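Local coordinates for protein fumarylacetoacetate hydrolase (Burkholderia xenovorans, PDB 5TI1) that probably hydrolyses fumarylacetoacetate to fumarate and acetoacetate, the last step of phenylalanine and tyrosine breakdown, using a bound magnesium ion, at residues Q40-G45 / V57-G62; E159-V164 / N173-N178. All coordinates share one frame; numbering follows the deposited sequence.

Contact 1: residues Q40-G45 / V57-G62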
loop_
_atom_site.group_PDB
_atom_site.type_symbol
_atom_site.label_atom_id
_atom_site.label_comp_id
_atom_site.label_asym_id
_atom_site.label_seq_id
_atom_site.Cartn_x
_atom_site.Cartn_y
_atom_site.Cartn_z
ATOM N N GLN B 40 -23.033 23.488 8.899
ATOM C CA GLN B 40 -21.631 23.880 8.906
ATOM C C GLN B 40 -20.702 22.738 8.515
ATOM O O GLN B 40 -19.528 22.985 8.215
ATOM C CB GLN B 40 -21.240 24.414 10.290
ATOM C CG GLN B 40 -21.820 25.789 10.637
ATOM C CD GLN B 40 -23.252 25.733 11.131
ATOM O OE1 GLN B 40 -23.824 24.653 11.295
ATOM N NE2 GLN B 40 -23.840 26.905 11.383
ATOM N N ASN B 41 -21.196 21.502 8.506
ATOM C CA ASN B 41 -20.345 20.352 8.237
ATOM C C ASN B 41 -20.204 20.134 6.737
ATOM O O ASN B 41 -19.181 20.497 6.144
ATOM C CB ASN B 41 -20.904 19.103 8.924
ATOM C CG ASN B 41 -19.940 17.929 8.860
ATOM O OD1 ASN B 41 -18.942 17.967 8.142
ATOM N ND2 ASN B 41 -20.231 16.886 9.619
ATOM N N LEU B 42 -21.231 19.543 6.121
ATOM C CA LEU B 42 -21.249 19.218 4.699
ATOM C C LEU B 42 -20.113 18.254 4.347
ATOM O O LEU B 42 -19.224 18.592 3.549
ATOM C CB LEU B 42 -21.166 20.500 3.864
ATOM C CG LEU B 42 -22.175 21.574 4.282
ATOM C CD1 LEU B 42 -22.041 22.832 3.427
ATOM C CD2 LEU B 42 -23.594 21.023 4.228
ATOM N N PRO B 43 -20.106 17.050 4.913
ATOM C CA PRO B 43 -19.066 16.080 4.568
ATOM C C PRO B 43 -19.426 15.321 3.300
ATOM O O PRO B 43 -20.588 15.251 2.898
ATOM C CB PRO B 43 -19.051 15.145 5.778
ATOM C CG PRO B 43 -20.511 15.110 6.201
ATOM C CD PRO B 43 -21.074 16.495 5.883
ATOM N N PHE B 44 -18.402 14.730 2.680
ATOM C CA PHE B 44 -18.549 14.008 1.421
ATOM C C PHE B 44 -18.474 12.502 1.633
ATOM O O PHE B 44 -17.670 12.016 2.436
ATOM C CB PHE B 44 -17.473 14.424 0.413
ATOM C CG PHE B 44 -17.633 15.822 -0.096
ATOM C CD1 PHE B 44 -18.386 16.077 -1.228
ATOM C CD2 PHE B 44 -17.031 16.876 0.557
ATOM C CE1 PHE B 44 -18.537 17.372 -1.701
ATOM C CE2 PHE B 44 -17.174 18.177 0.091
ATOM C CZ PHE B 44 -17.929 18.422 -1.039
ATOM N N GLY B 45 -19.300 11.771 0.883
ATOM C CA GLY B 45 -19.309 10.323 0.908
ATOM C C GLY B 45 -19.783 9.764 -0.418
ATOM O O GLY B 45 -20.076 10.500 -1.363
ATOM N N VAL B 57 -21.875 10.545 -5.469
ATOM C CA VAL B 57 -21.357 11.391 -4.404
ATOM C C VAL B 57 -22.516 11.984 -3.616
ATOM O O VAL B 57 -23.479 12.505 -4.193
ATOM C CB VAL B 57 -20.458 12.495 -4.976
ATOM C CG1 VAL B 57 -20.016 13.399 -3.859
ATOM C CG2 VAL B 57 -19.260 11.870 -5.680
ATOM N N GLY B 58 -22.419 11.919 -2.289
ATOM C CA GLY B 58 -23.425 12.492 -1.431
ATOM C C GLY B 58 -22.803 13.394 -0.385
ATOM O O GLY B 58 -21.623 13.282 -0.048
ATOM N N VAL B 59 -23.624 14.306 0.119
ATOM C CA VAL B 59 -23.244 15.176 1.222
ATOM C C VAL B 59 -24.281 15.010 2.324
ATOM O O VAL B 59 -25.483 15.167 2.081
ATOM C CB VAL B 59 -23.127 16.648 0.774
ATOM C CG1 VAL B 59 -22.934 17.559 1.973
ATOM C CG2 VAL B 59 -21.966 16.808 -0.190
ATOM N N ALA B 60 -23.817 14.685 3.528
ATOM C CA ALA B 60 -24.728 14.506 4.652
ATOM C C ALA B 60 -25.247 15.850 5.143
ATOM O O ALA B 60 -24.498 16.828 5.260
ATOM C CB ALA B 60 -24.037 13.775 5.799
ATOM N N ILE B 61 -26.541 15.893 5.438
ATOM C CA ILE B 61 -27.151 17.059 6.061
ATOM C C ILE B 61 -28.279 16.554 6.958
ATOM O O ILE B 61 -29.193 15.857 6.498
ATOM C CB ILE B 61 -27.626 18.074 5.000
ATOM C CG1 ILE B 61 -28.123 19.359 5.667
ATOM C CG2 ILE B 61 -28.644 17.464 4.034
ATOM C CD1 ILE B 61 -26.995 20.214 6.202
ATOM N N GLY B 62 -28.185 16.850 8.256
ATOM C CA GLY B 62 -29.126 16.275 9.202
ATOM C C GLY B 62 -29.118 14.764 9.094
ATOM O O GLY B 62 -28.065 14.134 8.936
HETATM O O HOH W 1 -23.591 18.187 7.054
#
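V59 is the bump on which this contact turns. Its two methyls straddle the carbonyl of P43. V59 CG1, anti to the backbone N (chi1 172°), lies 3.6 Å from L42 CA and reaches the CB of the same leucine. The side chains of V59 and F44 lie side by side, pointing the same way, with V59 CG2 3.8 Å from F44 CE1. The valine thus fills the hollow between L42 and F44. V57 CG1 comes in at the edge of the F44 ring, near its plane, 4.1 Å from F44 CD1. The isobutyl tip of L42 swings back toward the partner segment, lying beside I61, with L42 CD2 4.0 Å from I61 CD1. A separate knob, A60 CB, sits 3.8 Å from P43 CG.

The backbone evidence is that of an antiparallel hairpin. G45 and G58 form a hydrogen-bonded pair; G45 N meets G58 O in the carbonyl plane, whereas G58 N binds G45 O at 2.9 Å from above the plane of the G45 carbonyl, almost straight at N-H (171°). F44 and V59 are the adjoining non-hydrogen-bonded pair. Beyond them the ladder loosens: A60 N reaches P43 O only weakly, and the CA-H of V59 is directed at the same oxygen. A water then spans the widening gap, accepting from L42 N and donating to A60 O.

Strands 44-49 and 56-61 are neighbours within the five-stranded antiparallel sheet of the N-terminal region. Helix 102-116 packs on L42, V59 and I61 through L112 and L116, helix 68-73 meets F44, V57 and V59 through L68, and W289 of strand 284-292 touches P43 and A60. F44 is also backbone hydrogen-bonded to I290 of strand 284-292.

Contact 2: residues E159-V164 / N173-N178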
loop_
_atom_site.group_PDB
_atom_site.type_symbol
_atom_site.label_atom_id
_atom_site.label_comp_id
_atom_site.label_asym_id
_atom_site.label_seq_id
_atom_site.Cartn_x
_atom_site.Cartn_y
_atom_site.Cartn_z
ATOM N N GLU B 159 1.274 10.036 24.744
ATOM C CA GLU B 159 0.696 9.249 25.833
ATOM C C GLU B 159 0.602 7.774 25.460
ATOM O O GLU B 159 0.828 6.890 26.298
ATOM C CB GLU B 159 -0.690 9.795 26.197
ATOM C CG GLU B 159 -0.711 11.236 26.732
ATOM C CD GLU B 159 -0.710 12.291 25.627
ATOM O OE1 GLU B 159 -0.392 11.951 24.463
ATOM O OE2 GLU B 159 -1.031 13.462 25.921
ATOM N N HIS B 160 0.256 7.491 24.207
ATOM C CA HIS B 160 0.192 6.107 23.751
ATOM C C HIS B 160 1.578 5.475 23.722
ATOM O O HIS B 160 1.781 4.371 24.243
ATOM C CB HIS B 160 -0.453 6.048 22.370
ATOM C CG HIS B 160 -0.498 4.668 21.794
ATOM N ND1 HIS B 160 -1.411 3.723 22.209
ATOM C CD2 HIS B 160 0.270 4.065 20.856
ATOM C CE1 HIS B 160 -1.213 2.600 21.542
ATOM N NE2 HIS B 160 -0.197 2.778 20.718
ATOM N N ALA B 161 2.548 6.159 23.104
ATOM C CA ALA B 161 3.913 5.650 23.077
ATOM C C ALA B 161 4.468 5.496 24.481
ATOM O O ALA B 161 5.255 4.578 24.741
ATOM C CB ALA B 161 4.806 6.580 22.254
ATOM N N THR B 162 4.078 6.393 25.392
ATOM C CA THR B 162 4.489 6.269 26.787
ATOM C C THR B 162 3.836 5.058 27.440
ATOM O O THR B 162 4.520 4.231 28.057
ATOM C CB THR B 162 4.143 7.546 27.552
ATOM O OG1 THR B 162 4.841 8.652 26.966
ATOM C CG2 THR B 162 4.540 7.421 29.015
ATOM N N ASN B 163 2.511 4.935 27.315
ATOM C CA ASN B 163 1.811 3.795 27.910
ATOM C C ASN B 163 2.377 2.480 27.394
ATOM O O ASN B 163 2.803 1.623 28.176
ATOM C CB ASN B 163 0.315 3.883 27.611
ATOM C CG ASN B 163 -0.374 4.966 28.414
ATOM O OD1 ASN B 163 0.080 5.333 29.495
ATOM N ND2 ASN B 163 -1.477 5.486 27.884
ATOM N N VAL B 164 2.411 2.323 26.067
ATOM C CA VAL B 164 2.907 1.097 25.450
ATOM C C VAL B 164 4.364 0.864 25.817
ATOM O O VAL B 164 4.750 -0.234 26.234
ATOM C CB VAL B 164 2.717 1.158 23.925
ATOM C CG1 VAL B 164 3.502 0.057 23.249
ATOM C CG2 VAL B 164 1.243 1.060 23.583
ATOM N N ASN B 173 12.160 4.609 30.677
ATOM C CA ASN B 173 12.626 4.337 29.322
ATOM C C ASN B 173 11.465 4.075 28.370
ATOM O O ASN B 173 11.580 3.266 27.447
ATOM C CB ASN B 173 13.588 3.154 29.300
ATOM C CG ASN B 173 14.762 3.345 30.221
ATOM O OD1 ASN B 173 15.796 3.880 29.823
ATOM N ND2 ASN B 173 14.614 2.903 31.467
ATOM N N ALA B 174 10.336 4.759 28.576
ATOM C CA ALA B 174 9.147 4.466 27.775
ATOM C C ALA B 174 9.322 4.885 26.317
ATOM O O ALA B 174 8.879 4.178 25.407
ATOM C CB ALA B 174 7.922 5.148 28.379
ATOM N N LEU B 175 9.953 6.030 26.074
ATOM C CA LEU B 175 10.049 6.603 24.742
ATOM C C LEU B 175 11.410 6.290 24.140
ATOM O O LEU B 175 12.443 6.534 24.769
ATOM C CB LEU B 175 9.834 8.116 24.777
ATOM C CG LEU B 175 8.428 8.620 25.095
ATOM C CD1 LEU B 175 8.379 10.137 25.017
ATOM C CD2 LEU B 175 7.431 8.000 24.140
ATOM N N LEU B 176 11.404 5.741 22.927
ATOM C CA LEU B 176 12.654 5.520 22.226
ATOM C C LEU B 176 13.163 6.843 21.657
ATOM O O LEU B 176 12.371 7.723 21.306
ATOM C CB LEU B 176 12.467 4.493 21.117
ATOM C CG LEU B 176 12.213 3.086 21.669
ATOM C CD1 LEU B 176 11.743 2.124 20.581
ATOM C CD2 LEU B 176 13.479 2.568 22.344
ATOM N N PRO B 177 14.481 7.019 21.580
ATOM C CA PRO B 177 15.007 8.344 21.219
ATOM C C PRO B 177 14.515 8.857 19.871
ATOM O O PRO B 177 14.264 10.059 19.738
ATOM C CB PRO B 177 16.528 8.127 21.245
ATOM C CG PRO B 177 16.708 6.662 21.057
ATOM C CD PRO B 177 15.551 6.025 21.754
ATOM N N ASN B 178 14.333 7.995 18.872
ATOM C CA ASN B 178 13.880 8.516 17.585
ATOM C C ASN B 178 12.441 9.035 17.629
ATOM O O ASN B 178 12.048 9.790 16.733
ATOM C CB ASN B 178 14.033 7.452 16.489
ATOM C CG ASN B 178 13.212 6.199 16.763
ATOM O OD1 ASN B 178 12.752 5.977 17.880
ATOM N ND2 ASN B 178 13.045 5.367 15.741
#
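A174, T162 and L175 bury nearly equal areas, and together with A161 they make the close contacts between 159-164 and 173-178. A174 aims its CB at the helix, where the A174 methyl lies 3.5 Å from T162 O and 3.9 Å from T162 CA. T162 CG2, anti to the backbone N, comes to 4.1 Å from A174 CB, so this methyl pair is looser than the meeting of A174 CB with the helix backbone.

L175 works with one branch. Its CG is anti to the carbonyl carbon (chi1 -70°), and the next torsion carries L175 CD2 back to the helix, 3.5 Å from A161 CB. L175 CD2 also passes T162 OG1 at 3.9 Å as the two side chains cross obliquely. That hydroxyl lies beside its own backbone N (chi1 -61°) and hydrogen-bonds to K158 O, one turn back, so its polar end is engaged within the helix while it borders the leucine.

The arrangement is a helix followed by a returning loop: helix 158-168 runs on past T162, and the chain then doubles back to lay A174 and L175 on its flank. No hydrogen bond joins the two segments. R169, a predicted substrate-binding residue, gives hydrogen bonds from NE to N173 O and from NH2 to A174 O.

The CB of H160, the predicted proton acceptor, points away from 173-178. V164 CG2 lies 3.5 Å above one face of the H160 ring, offset toward its rim. E391 OE2 makes a weak hydrogen bond to H160 ND1, and Y155 meets the imidazole at a steep angle.

In the fold
Contacts 1 and 2 share no element and do not touch: their centres are 38 Å apart, on opposite sides of the chain's centre, and their nearest atoms are about 25 Å apart. Contact 1 belongs to the N-terminal region, contact 2 to the C-terminal hydrolase region, and the first closes before the second opens. All nine touching residues of contact 1 are buried; contact 2 is only partly buried. Backbone hydrogen bonds run across contact 1 beside its apolar side chains, whereas contact 2 has none and relies on packing. Contact 1 lies away from the annotated sites, but the helix of contact 2 carries the predicted catalytic histidine.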